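Local coordinates for leucine-rich repeat protein (Bacteroides thetaiotaomicron, PDB 4ECN) that is of unknown function but, as an extracellular leucine-rich repeat protein, probably takes part in binding other proteins, at residues S458-D463 and Y499-M504; T505-F510 and R526-A531; N738-L743 and N763-F768. All blocks are in the same frame, centred on the assembly; numbering follows the deposited sequence.

Contact 1: residues S458-D463 and Y499-M504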
ATOM      1  N   SER A 458      -2.122  11.410  -2.962  1.00 47.31           N
ATOM      2  CA  SER A 458      -3.150  12.453  -2.878  1.00 47.92           C
ATOM      3  C   SER A 458      -2.742  13.716  -3.650  1.00 54.25           C
ATOM      4  O   SER A 458      -1.544  14.045  -3.732  1.00 54.89           O
ATOM      5  CB  SER A 458      -3.430  12.813  -1.422  1.00 51.17           C
ATOM      6  OG  SER A 458      -4.147  11.784  -0.754  1.00 61.77           O
ATOM      7  N   PRO A 459      -3.726  14.470  -4.198  1.00 51.31           N
ATOM      8  CA  PRO A 459      -3.370  15.673  -4.965  1.00 51.09           C
ATOM      9  C   PRO A 459      -3.352  16.969  -4.139  1.00 54.12           C
ATOM     10  O   PRO A 459      -3.285  18.028  -4.745  1.00 55.56           O
ATOM     11  CB  PRO A 459      -4.484  15.735  -6.005  1.00 52.91           C
ATOM     12  CG  PRO A 459      -5.688  15.196  -5.291  1.00 57.41           C
ATOM     13  CD  PRO A 459      -5.186  14.220  -4.248  1.00 52.64           C
ATOM     14  N   PHE A 460      -3.415  16.924  -2.796  1.00 48.91           N
ATOM     15  CA  PHE A 460      -3.450  18.169  -2.011  1.00 48.93           C
ATOM     16  C   PHE A 460      -2.122  18.942  -2.056  1.00 52.13           C
ATOM     17  O   PHE A 460      -1.067  18.376  -2.354  1.00 53.29           O
ATOM     18  CB  PHE A 460      -3.837  17.929  -0.530  1.00 50.63           C
ATOM     19  CG  PHE A 460      -3.215  16.753   0.193  1.00 51.60           C
ATOM     20  CD1 PHE A 460      -1.830  16.592   0.242  1.00 54.22           C
ATOM     21  CD2 PHE A 460      -4.010  15.850   0.897  1.00 52.96           C
ATOM     22  CE1 PHE A 460      -1.259  15.507   0.911  1.00 54.20           C
ATOM     23  CE2 PHE A 460      -3.435  14.774   1.578  1.00 55.03           C
ATOM     24  CZ  PHE A 460      -2.062  14.613   1.586  1.00 52.91           C
ATOM     25  N   THR A 461      -2.206  20.243  -1.748  1.00 48.15           N
ATOM     26  CA  THR A 461      -1.083  21.184  -1.660  1.00 48.84           C
ATOM     27  C   THR A 461      -0.655  21.229  -0.168  1.00 53.96           C
ATOM     28  O   THR A 461      -1.449  20.841   0.683  1.00 54.69           O
ATOM     29  CB  THR A 461      -1.466  22.548  -2.273  1.00 53.42           C
ATOM     30  OG1 THR A 461      -2.623  23.064  -1.628  1.00 54.34           O
ATOM     31  CG2 THR A 461      -1.746  22.453  -3.767  1.00 46.50           C
ATOM     32  N   TYR A 462       0.587  21.643   0.156  1.00 50.25           N
ATOM     33  CA  TYR A 462       1.130  21.550   1.525  1.00 49.97           C
ATOM     34  C   TYR A 462       0.361  22.405   2.569  1.00 56.85           C
ATOM     35  O   TYR A 462       0.422  22.113   3.770  1.00 56.39           O
ATOM     36  CB  TYR A 462       2.621  21.946   1.542  1.00 50.58           C
ATOM     37  CG  TYR A 462       2.906  23.434   1.573  1.00 52.12           C
ATOM     38  CD1 TYR A 462       3.035  24.167   0.394  1.00 53.81           C
ATOM     39  CD2 TYR A 462       3.112  24.097   2.778  1.00 53.41           C
ATOM     40  CE1 TYR A 462       3.322  25.535   0.420  1.00 54.94           C
ATOM     41  CE2 TYR A 462       3.395  25.461   2.817  1.00 55.39           C
ATOM     42  CZ  TYR A 462       3.496  26.179   1.636  1.00 60.62           C
ATOM     43  OH  TYR A 462       3.768  27.527   1.714  1.00 59.64           O
ATOM     44  N   ASP A 463      -0.335  23.453   2.111  1.00 56.39           N
ATOM     45  CA  ASP A 463      -1.053  24.405   2.959  1.00 57.68           C
ATOM     46  C   ASP A 463      -2.486  23.919   3.285  1.00 60.29           C
ATOM     47  O   ASP A 463      -3.227  24.589   4.019  1.00 61.57           O
ATOM     48  CB  ASP A 463      -1.087  25.788   2.266  1.00 61.51           C
ATOM     49  CG  ASP A 463      -1.609  25.804   0.832  1.00 77.16           C
ATOM     50  OD1 ASP A 463      -0.983  25.151  -0.038  1.00 74.50           O
ATOM     51  OD2 ASP A 463      -2.587  26.546   0.562  1.00 90.70           O
ATOM     52  N   TYR A 499       3.718   9.976   1.302  1.00 41.21           N
ATOM     53  CA  TYR A 499       4.242   9.309   0.114  1.00 40.79           C
ATOM     54  C   TYR A 499       3.544   9.769  -1.149  1.00 47.87           C
ATOM     55  O   TYR A 499       2.320   9.866  -1.186  1.00 50.53           O
ATOM     56  CB  TYR A 499       4.065   7.782   0.276  1.00 40.23           C
ATOM     57  CG  TYR A 499       4.585   6.962  -0.884  1.00 41.01           C
ATOM     58  CD1 TYR A 499       5.945   6.720  -1.035  1.00 42.54           C
ATOM     59  CD2 TYR A 499       3.717   6.413  -1.823  1.00 40.67           C
ATOM     60  CE1 TYR A 499       6.434   6.010  -2.126  1.00 42.33           C
ATOM     61  CE2 TYR A 499       4.194   5.663  -2.895  1.00 40.52           C
ATOM     62  CZ  TYR A 499       5.556   5.454  -3.037  1.00 49.26           C
ATOM     63  OH  TYR A 499       6.060   4.734  -4.103  1.00 53.75           O
ATOM     64  N   ASN A 500       4.327  10.014  -2.191  1.00 43.01           N
ATOM     65  CA  ASN A 500       3.862  10.330  -3.533  1.00 43.35           C
ATOM     66  C   ASN A 500       2.660  11.311  -3.565  1.00 48.90           C
ATOM     67  O   ASN A 500       1.582  10.925  -4.013  1.00 48.18           O
ATOM     68  CB  ASN A 500       3.471   9.010  -4.240  1.00 42.73           C
ATOM     69  CG  ASN A 500       3.109   9.114  -5.702  1.00 51.35           C
ATOM     70  OD1 ASN A 500       3.677   9.910  -6.472  1.00 44.46           O
ATOM     71  ND2 ASN A 500       2.138   8.308  -6.097  1.00 34.60           N
ATOM     72  N   CYS A 501       2.862  12.568  -3.100  1.00 47.21           N
ATOM     73  CA  CYS A 501       1.883  13.671  -3.134  1.00 47.62           C
ATOM     74  C   CYS A 501       2.447  14.725  -4.138  1.00 55.02           C
ATOM     75  O   CYS A 501       3.384  15.505  -3.861  1.00 55.35           O
ATOM     76  CB  CYS A 501       1.593  14.226  -1.739  1.00 48.22           C
ATOM     77  SG  CYS A 501       0.771  13.031  -0.621  1.00 51.80           S
ATOM     78  N   PRO A 502       2.004  14.542  -5.409  1.00 51.82           N
ATOM     79  CA  PRO A 502       2.586  15.289  -6.529  1.00 50.94           C
ATOM     80  C   PRO A 502       2.580  16.806  -6.434  1.00 55.83           C
ATOM     81  O   PRO A 502       3.525  17.421  -6.938  1.00 56.90           O
ATOM     82  CB  PRO A 502       1.684  14.917  -7.705  1.00 52.29           C
ATOM     83  CG  PRO A 502       1.069  13.678  -7.368  1.00 56.75           C
ATOM     84  CD  PRO A 502       0.994  13.574  -5.886  1.00 53.02           C
ATOM     85  N   ASN A 503       1.513  17.407  -5.873  1.00 50.47           N
ATOM     86  CA  ASN A 503       1.321  18.859  -5.891  1.00 49.41           C
ATOM     87  C   ASN A 503       1.836  19.533  -4.627  1.00 52.43           C
ATOM     88  O   ASN A 503       1.626  20.738  -4.426  1.00 53.19           O
ATOM     89  CB  ASN A 503      -0.172  19.150  -6.082  1.00 44.69           C
ATOM     90  CG  ASN A 503      -0.724  18.439  -7.299  1.00 50.76           C
ATOM     91  OD1 ASN A 503      -0.006  18.181  -8.278  1.00 41.64           O
ATOM     92  ND2 ASN A 503      -1.978  18.008  -7.230  1.00 38.57           N
HETATM   93  N   MSE A 504       2.557  18.770  -3.812  1.00 47.69           N
HETATM   94  CA  MSE A 504       3.136  19.240  -2.565  1.00 46.81           C
HETATM   95  C   MSE A 504       4.499  19.849  -2.882  1.00 52.70           C
HETATM   96  O   MSE A 504       5.411  19.128  -3.318  1.00 51.92           O
HETATM   97  CB  MSE A 504       3.209  18.068  -1.594  1.00 47.25           C
HETATM   98  CG  MSE A 504       2.952  18.464  -0.172  1.00 53.59           C
HETATM   99 SE   MSE A 504       2.981  16.928   0.984  0.75 59.41          SE
HETATM  100  CE  MSE A 504       4.808  16.229   0.617  1.00 55.44           C
TER
HETATM  101  O   HOH W   1       1.932  22.560  -2.149  1.00 39.56           O
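The thiol sulfur of C501 comes up obliquely to the ring of F460, 56° off the ring normal. SG is 3.5 Å from F460 CE1. This Cys sulfur-aromatic contact joins two consecutive turns of the leucine-rich repeat coil, where the chain leaves parallel strands 452-456 and 495-499. F460 starts out away from the other segment, but chi1 of 43° puts CG between the backbone N and the carbonyl carbon and swings the ring tip back. The selenium of M504 (selenomethionine) then meets the ring edge, near its plane, 4.5 Å from CE1.

Two polar links join the segments. N503, in the type I turn from C501 to M504, gives ND2 to P459 O at 2.8 Å. The acceptor lies close to the amide plane of N503. A water joins Y462 N to N503 O. T461 is beside it, with CG2 3.8 Å from N503 O and OG1 bonded to D463 OD1 from above the carboxylate plane. An alanine in place of T461 would probably leave that carboxylate oxygen without its hydroxyl donor and open a gap next to N503 O. N500 ND2 bonds to N457 OD1, in the turn before. Y462 CB packs on M504 CG at 3.9 Å.

Contact 2: residues T505-F510 and R526-A531; sequences TQLPDF and RGISAA
L507 and I528 meet tip to tip, and their side chains cross at about a right angle. The methyl CD2 of L507 is 3.7 Å from CD1 of I528. L507 does not set off directly at the other segment, but the end of its branch comes nearer to it. I528 has CG1 anti to its own carbonyl carbon, beside the backbone N (chi1 -50°). This brings CG1 over the peptide that joins T505 to Q506, 3.8 Å from T505 C and 3.9 Å from Q506 N. CG2, anti to the backbone N, meets the same peptide at T505 O, also at 3.8 Å. CG1 and CG2 thus pack on the T505 carbonyl, while CD1 reaches L507.

The segments belong to successive turns of the leucine-rich repeat coil, on either side of strand 519-521 in the sequence. The second leads into helix 530-542.

The backbones touch as well. I528 CA makes a CA-H...O contact with T505 O at 3.5 Å, with an angle of 156° at the hydrogen. T505 CA lies 3.7 Å from G527 O. T505 and Q506 both start their side chains away from this side and touch Y462 of the previous turn. S529 is the N-cap of the helix, and its OG takes the N-H of Q532. Further along the helix, D536 touches the I528 side chain and accepts from L507 N through OD2.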
ATOM      1  N   THR A 505       4.611  21.193  -2.730  1.00 50.69           N
ATOM      2  CA  THR A 505       5.816  21.944  -3.119  1.00 51.38           C
ATOM      3  C   THR A 505       6.846  22.040  -1.994  1.00 55.99           C
ATOM      4  O   THR A 505       8.006  22.364  -2.275  1.00 56.78           O
ATOM      5  CB  THR A 505       5.464  23.340  -3.611  1.00 58.76           C
ATOM      6  OG1 THR A 505       4.713  24.053  -2.617  1.00 64.47           O
ATOM      7  CG2 THR A 505       4.732  23.302  -4.947  1.00 52.19           C
ATOM      8  N   GLN A 506       6.444  21.731  -0.751  1.00 51.73           N
ATOM      9  CA  GLN A 506       7.315  21.650   0.429  1.00 51.36           C
ATOM     10  C   GLN A 506       6.660  20.737   1.477  1.00 55.15           C
ATOM     11  O   GLN A 506       5.488  20.373   1.334  1.00 54.86           O
ATOM     12  CB  GLN A 506       7.655  23.032   1.019  1.00 52.92           C
ATOM     13  CG  GLN A 506       6.512  23.807   1.617  1.00 45.81           C
ATOM     14  CD  GLN A 506       6.842  25.270   1.572  1.00 66.10           C
ATOM     15  OE1 GLN A 506       6.944  25.896   0.496  1.00 63.00           O
ATOM     16  NE2 GLN A 506       7.026  25.849   2.740  1.00 55.07           N
ATOM     17  N   LEU A 507       7.409  20.359   2.515  1.00 50.12           N
ATOM     18  CA  LEU A 507       6.831  19.523   3.553  1.00 48.56           C
ATOM     19  C   LEU A 507       5.912  20.389   4.401  1.00 55.08           C
ATOM     20  O   LEU A 507       6.246  21.556   4.654  1.00 55.59           O
ATOM     21  CB  LEU A 507       7.903  18.824   4.416  1.00 47.67           C
ATOM     22  CG  LEU A 507       8.966  17.984   3.717  1.00 50.07           C
ATOM     23  CD1 LEU A 507       9.985  17.528   4.709  1.00 50.35           C
ATOM     24  CD2 LEU A 507       8.360  16.786   2.994  1.00 48.45           C
ATOM     25  N   PRO A 508       4.725  19.853   4.789  1.00 51.71           N
ATOM     26  CA  PRO A 508       3.789  20.637   5.603  1.00 51.97           C
ATOM     27  C   PRO A 508       4.349  20.904   7.004  1.00 58.64           C
ATOM     28  O   PRO A 508       5.115  20.078   7.542  1.00 57.66           O
ATOM     29  CB  PRO A 508       2.542  19.749   5.645  1.00 52.15           C
ATOM     30  CG  PRO A 508       3.026  18.433   5.448  1.00 54.98           C
ATOM     31  CD  PRO A 508       4.189  18.504   4.532  1.00 51.12           C
ATOM     32  N   ASP A 509       3.937  22.058   7.597  1.00 56.49           N
ATOM     33  CA  ASP A 509       4.403  22.554   8.895  1.00 57.05           C
ATOM     34  C   ASP A 509       4.112  21.628  10.078  1.00 59.01           C
ATOM     35  O   ASP A 509       4.871  21.674  11.053  1.00 59.85           O
ATOM     36  CB  ASP A 509       3.774  23.916   9.211  1.00 60.35           C
ATOM     37  CG  ASP A 509       4.725  25.080   9.001  1.00 77.32           C
ATOM     38  OD1 ASP A 509       5.234  25.238   7.857  1.00 77.68           O
ATOM     39  OD2 ASP A 509       4.963  25.840   9.978  1.00 86.41           O
ATOM     40  N   PHE A 510       3.048  20.790  10.004  1.00 51.98           N
ATOM     41  CA  PHE A 510       2.638  19.945  11.123  1.00 49.69           C
ATOM     42  C   PHE A 510       3.783  18.983  11.556  1.00 56.06           C
ATOM     43  O   PHE A 510       3.894  18.702  12.754  1.00 57.29           O
ATOM     44  CB  PHE A 510       1.355  19.175  10.799  1.00 49.11           C
ATOM     45  CG  PHE A 510       1.497  17.866  10.070  1.00 48.48           C
ATOM     46  CD1 PHE A 510       1.666  16.678  10.767  1.00 49.69           C
ATOM     47  CD2 PHE A 510       1.398  17.809   8.689  1.00 49.54           C
ATOM     48  CE1 PHE A 510       1.819  15.468  10.094  1.00 49.34           C
ATOM     49  CE2 PHE A 510       1.536  16.593   8.016  1.00 50.88           C
ATOM     50  CZ  PHE A 510       1.746  15.433   8.721  1.00 48.12           C
ATOM     51  N   ARG A 526       8.325  14.627  -5.866  1.00 53.35           N
ATOM     52  CA  ARG A 526       9.069  15.329  -6.904  1.00 53.39           C
ATOM     53  C   ARG A 526       8.446  16.719  -7.196  1.00 57.38           C
ATOM     54  O   ARG A 526       8.939  17.447  -8.074  1.00 57.58           O
ATOM     55  CB  ARG A 526       9.148  14.453  -8.153  1.00 51.67           C
ATOM     56  CG  ARG A 526      10.263  13.456  -7.983  1.00 56.13           C
ATOM     57  CD  ARG A 526      10.252  12.319  -8.954  1.00 65.48           C
ATOM     58  NE  ARG A 526      11.566  11.671  -8.940  1.00 72.25           N
ATOM     59  CZ  ARG A 526      11.921  10.682  -9.748  1.00 82.82           C
ATOM     60  NH1 ARG A 526      11.053  10.186 -10.622  1.00 64.61           N
ATOM     61  NH2 ARG A 526      13.148  10.177  -9.687  1.00 69.43           N
ATOM     62  N   GLY A 527       7.439  17.092  -6.391  1.00 52.70           N
ATOM     63  CA  GLY A 527       6.815  18.408  -6.415  1.00 53.01           C
ATOM     64  C   GLY A 527       7.709  19.400  -5.687  1.00 57.07           C
ATOM     65  O   GLY A 527       7.682  20.598  -5.974  1.00 58.66           O
ATOM     66  N   ILE A 528       8.523  18.883  -4.735  1.00 50.83           N
ATOM     67  CA  ILE A 528       9.515  19.624  -3.950  1.00 49.01           C
ATOM     68  C   ILE A 528      10.788  19.740  -4.817  1.00 50.42           C
ATOM     69  O   ILE A 528      11.223  18.755  -5.412  1.00 48.70           O
ATOM     70  CB  ILE A 528       9.764  18.917  -2.578  1.00 50.93           C
ATOM     71  CG1 ILE A 528       8.451  18.584  -1.837  1.00 50.00           C
ATOM     72  CG2 ILE A 528      10.685  19.732  -1.694  1.00 53.05           C
ATOM     73  CD1 ILE A 528       8.589  17.668  -0.627  1.00 45.33           C
ATOM     74  N   SER A 529      11.357  20.939  -4.923  1.00 47.36           N
ATOM     75  CA  SER A 529      12.551  21.166  -5.743  1.00 46.45           C
ATOM     76  C   SER A 529      13.779  20.713  -4.999  1.00 51.41           C
ATOM     77  O   SER A 529      13.674  20.464  -3.794  1.00 53.17           O
ATOM     78  CB  SER A 529      12.668  22.642  -6.097  1.00 47.68           C
ATOM     79  OG  SER A 529      13.023  23.374  -4.937  1.00 51.30           O
ATOM     80  N   ALA A 530      14.946  20.639  -5.680  1.00 45.67           N
ATOM     81  CA  ALA A 530      16.213  20.279  -5.041  1.00 44.29           C
ATOM     82  C   ALA A 530      16.563  21.285  -3.933  1.00 49.86           C
ATOM     83  O   ALA A 530      16.993  20.906  -2.837  1.00 49.21           O
ATOM     84  CB  ALA A 530      17.316  20.234  -6.076  1.00 44.82           C
ATOM     85  N   ALA A 531      16.330  22.571  -4.208  1.00 48.16           N
ATOM     86  CA  ALA A 531      16.594  23.621  -3.239  1.00 49.37           C
ATOM     87  C   ALA A 531      15.647  23.493  -2.052  1.00 55.41           C
ATOM     88  O   ALA A 531      16.095  23.562  -0.899  1.00 57.48           O
ATOM     89  CB  ALA A 531      16.452  24.991  -3.898  1.00 50.83           C
TER

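Contact 3: residues N738-L743 and N763-F768; sequences NKLTSL and NCFSSF
L740 and F765 share one first torsion, with CG anti to the carbonyl carbon and beside the backbone N (chi1 -57° and -72°). In F765 this brings CZ to 3.7 Å from L740 CB. In L740 it places CG beside N763 OD1. N763 lies alongside L740 and points the same way. Its OD1 accepts the N-H of L740 at 3.0 Å, with the donor tilted 19° from the carbonyl plane.

The amide of N763 is bonded at its other end too. ND2 donates to V760 O and to L735 O of the preceding turn. N738 repeats the pattern one turn earlier, with ND2 bonded to L735 O and L704 O and OD1 to M709 N. This is the asparagine ladder of leucine-rich repeats, in which each asparagine side chain satisfies backbone groups of its own turn and its neighbour. L740 and F765 hold equivalent places in the two repeats, two residues after the asparagine.

L740 O accepts from C764 N at 2.8 Å and also faces the F765 ring, lying over the centre of one face. T741 O and S742 N approach that ring obliquely. L743 crosses F765 at about a right angle and brings CG to 3.9 Å from CZ. T741 CG2 touches C764 O at 3.4 Å. C764 SG packs on K739 CA at 3.7 Å. A water donates to T741 O and accepts from S766 N, linking the two backbones; its bond to C764 O is weak.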
ATOM      1  N   ASN A 738      35.485  -9.718 -18.185  1.00 45.21           N
ATOM      2  CA  ASN A 738      36.757  -9.050 -17.938  1.00 45.11           C
ATOM      3  C   ASN A 738      37.596  -9.294 -19.176  1.00 48.53           C
ATOM      4  O   ASN A 738      37.048  -9.656 -20.228  1.00 48.28           O
ATOM      5  CB  ASN A 738      37.431  -9.515 -16.636  1.00 45.33           C
ATOM      6  CG  ASN A 738      36.880  -8.872 -15.396  1.00 54.27           C
ATOM      7  OD1 ASN A 738      37.432  -7.897 -14.896  1.00 41.28           O
ATOM      8  ND2 ASN A 738      35.777  -9.399 -14.883  1.00 42.33           N
ATOM      9  N   LYS A 739      38.904  -9.137 -19.068  1.00 44.51           N
ATOM     10  CA  LYS A 739      39.802  -9.349 -20.196  1.00 44.05           C
ATOM     11  C   LYS A 739      40.952 -10.281 -19.756  1.00 47.45           C
ATOM     12  O   LYS A 739      42.051 -10.217 -20.318  1.00 48.99           O
ATOM     13  CB  LYS A 739      40.313  -7.980 -20.693  1.00 45.58           C
ATOM     14  CG  LYS A 739      39.248  -7.090 -21.339  1.00 48.62           C
ATOM     15  CD  LYS A 739      39.819  -5.682 -21.556  1.00 68.34           C
ATOM     16  CE  LYS A 739      38.898  -4.714 -22.270  1.00 85.09           C
ATOM     17  NZ  LYS A 739      39.514  -3.361 -22.398  1.00 90.46           N
ATOM     18  N   LEU A 740      40.672 -11.166 -18.768  1.00 41.20           N
ATOM     19  CA  LEU A 740      41.642 -12.076 -18.140  1.00 40.83           C
ATOM     20  C   LEU A 740      42.239 -13.044 -19.113  1.00 45.80           C
ATOM     21  O   LEU A 740      41.520 -13.660 -19.885  1.00 46.31           O
ATOM     22  CB  LEU A 740      41.019 -12.890 -16.983  1.00 39.90           C
ATOM     23  CG  LEU A 740      40.378 -12.097 -15.847  1.00 42.10           C
ATOM     24  CD1 LEU A 740      39.371 -12.931 -15.101  1.00 40.55           C
ATOM     25  CD2 LEU A 740      41.410 -11.475 -14.970  1.00 44.02           C
ATOM     26  N   THR A 741      43.560 -13.195 -19.044  1.00 43.34           N
ATOM     27  CA  THR A 741      44.351 -14.113 -19.880  1.00 43.50           C
ATOM     28  C   THR A 741      45.039 -15.145 -19.006  1.00 46.07           C
ATOM     29  O   THR A 741      45.481 -16.163 -19.529  1.00 45.78           O
ATOM     30  CB  THR A 741      45.396 -13.353 -20.755  1.00 48.25           C
ATOM     31  OG1 THR A 741      46.365 -12.674 -19.935  1.00 48.78           O
ATOM     32  CG2 THR A 741      44.742 -12.379 -21.729  1.00 42.67           C
ATOM     33  N   SER A 742      45.145 -14.869 -17.678  1.00 42.53           N
ATOM     34  CA  SER A 742      45.799 -15.745 -16.700  1.00 42.70           C
ATOM     35  C   SER A 742      45.357 -15.488 -15.264  1.00 45.45           C
ATOM     36  O   SER A 742      44.885 -14.407 -14.906  1.00 44.31           O
ATOM     37  CB  SER A 742      47.325 -15.607 -16.759  1.00 47.99           C
ATOM     38  OG  SER A 742      47.832 -14.304 -16.511  1.00 57.69           O
ATOM     39  N   LEU A 743      45.570 -16.513 -14.441  1.00 41.79           N
ATOM     40  CA  LEU A 743      45.340 -16.502 -13.005  1.00 40.75           C
ATOM     41  C   LEU A 743      46.706 -16.801 -12.347  1.00 47.77           C
ATOM     42  O   LEU A 743      47.721 -16.356 -12.888  1.00 49.19           O
ATOM     43  CB  LEU A 743      44.218 -17.505 -12.641  1.00 39.73           C
ATOM     44  CG  LEU A 743      42.815 -17.220 -13.222  1.00 41.97           C
ATOM     45  CD1 LEU A 743      41.830 -18.303 -12.805  1.00 40.49           C
ATOM     46  CD2 LEU A 743      42.287 -15.845 -12.773  1.00 41.70           C
ATOM     47  N   ASN A 763      35.943 -13.865 -21.227  1.00 43.37           N
ATOM     48  CA  ASN A 763      37.281 -13.435 -20.862  1.00 43.27           C
ATOM     49  C   ASN A 763      38.187 -13.749 -22.033  1.00 49.23           C
ATOM     50  O   ASN A 763      37.676 -14.031 -23.130  1.00 49.45           O
ATOM     51  CB  ASN A 763      37.755 -14.072 -19.545  1.00 41.52           C
ATOM     52  CG  ASN A 763      37.394 -13.234 -18.332  1.00 54.40           C
ATOM     53  OD1 ASN A 763      37.973 -12.182 -18.094  1.00 45.29           O
ATOM     54  ND2 ASN A 763      36.439 -13.678 -17.532  1.00 39.07           N
ATOM     55  N   CYS A 764      39.516 -13.676 -21.831  1.00 46.21           N
ATOM     56  CA  CYS A 764      40.454 -13.885 -22.912  1.00 46.89           C
ATOM     57  C   CYS A 764      41.424 -15.021 -22.586  1.00 51.04           C
ATOM     58  O   CYS A 764      42.631 -14.874 -22.786  1.00 52.32           O
ATOM     59  CB  CYS A 764      41.196 -12.590 -23.206  1.00 48.15           C
ATOM     60  SG  CYS A 764      40.111 -11.157 -23.412  1.00 52.37           S
ATOM     61  N   PHE A 765      40.886 -16.189 -22.193  1.00 46.56           N
ATOM     62  CA  PHE A 765      41.684 -17.375 -21.896  1.00 45.91           C
ATOM     63  C   PHE A 765      41.860 -18.248 -23.155  1.00 52.65           C
ATOM     64  O   PHE A 765      40.877 -18.703 -23.751  1.00 53.33           O
ATOM     65  CB  PHE A 765      41.052 -18.182 -20.768  1.00 46.29           C
ATOM     66  CG  PHE A 765      41.164 -17.562 -19.393  1.00 46.98           C
ATOM     67  CD1 PHE A 765      42.374 -17.578 -18.700  1.00 49.76           C
ATOM     68  CD2 PHE A 765      40.039 -17.066 -18.743  1.00 46.86           C
ATOM     69  CE1 PHE A 765      42.462 -17.065 -17.407  1.00 49.70           C
ATOM     70  CE2 PHE A 765      40.130 -16.558 -17.449  1.00 48.84           C
ATOM     71  CZ  PHE A 765      41.341 -16.548 -16.795  1.00 47.53           C
ATOM     72  N   SER A 766      43.115 -18.432 -23.580  1.00 49.71           N
ATOM     73  CA  SER A 766      43.467 -19.250 -24.743  1.00 50.80           C
ATOM     74  C   SER A 766      44.003 -20.624 -24.275  1.00 58.40           C
ATOM     75  O   SER A 766      44.128 -21.593 -25.056  1.00 59.56           O
ATOM     76  CB  SER A 766      44.491 -18.525 -25.601  1.00 52.81           C
ATOM     77  OG  SER A 766      45.636 -18.236 -24.821  1.00 60.31           O
ATOM     78  N   SER A 767      44.277 -20.676 -22.962  1.00 53.41           N
ATOM     79  CA  SER A 767      44.798 -21.783 -22.176  1.00 51.92           C
ATOM     80  C   SER A 767      43.995 -21.841 -20.866  1.00 52.40           C
ATOM     81  O   SER A 767      43.925 -20.861 -20.121  1.00 51.87           O
ATOM     82  CB  SER A 767      46.296 -21.585 -21.951  1.00 55.43           C
ATOM     83  OG  SER A 767      46.865 -22.600 -21.143  1.00 68.03           O
ATOM     84  N   PHE A 768      43.345 -22.958 -20.627  1.00 46.50           N
ATOM     85  CA  PHE A 768      42.471 -23.159 -19.495  1.00 44.78           C
ATOM     86  C   PHE A 768      43.211 -22.944 -18.164  1.00 50.60           C
ATOM     87  O   PHE A 768      44.279 -23.538 -17.943  1.00 51.95           O
ATOM     88  CB  PHE A 768      41.875 -24.575 -19.557  1.00 45.91           C
ATOM     89  CG  PHE A 768      40.661 -24.810 -18.699  1.00 46.36           C
ATOM     90  CD1 PHE A 768      40.780 -24.987 -17.326  1.00 48.43           C
ATOM     91  CD2 PHE A 768      39.406 -24.931 -19.269  1.00 48.72           C
ATOM     92  CE1 PHE A 768      39.653 -25.206 -16.529  1.00 48.98           C
ATOM     93  CE2 PHE A 768      38.279 -25.161 -18.471  1.00 51.37           C
ATOM     94  CZ  PHE A 768      38.412 -25.308 -17.105  1.00 48.36           C
TER
HETATM   95  O   HOH W   2      45.136 -17.136 -21.980  1.00 37.09           O

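Overall arrangement
From the N terminus, contact 1 comes first. It closes the loop that holds helix 475-480 and strand 495-499. Contact 2 follows at once and closes a shorter loop round strand 519-521. Contact 3 comes much later and closes the loop round strand 757-759. The three are in series, so none nests or crosses. Contacts 1 and 2 adjoin, with centres about 9 Å apart, and Y462 CB touches Q506 O. Together they stack three turns of the first ten-strand sheet of the repeat coil. Contact 3 ties two turns of the second ten-strand sheet, its nearest atoms about 30 Å from contact 2.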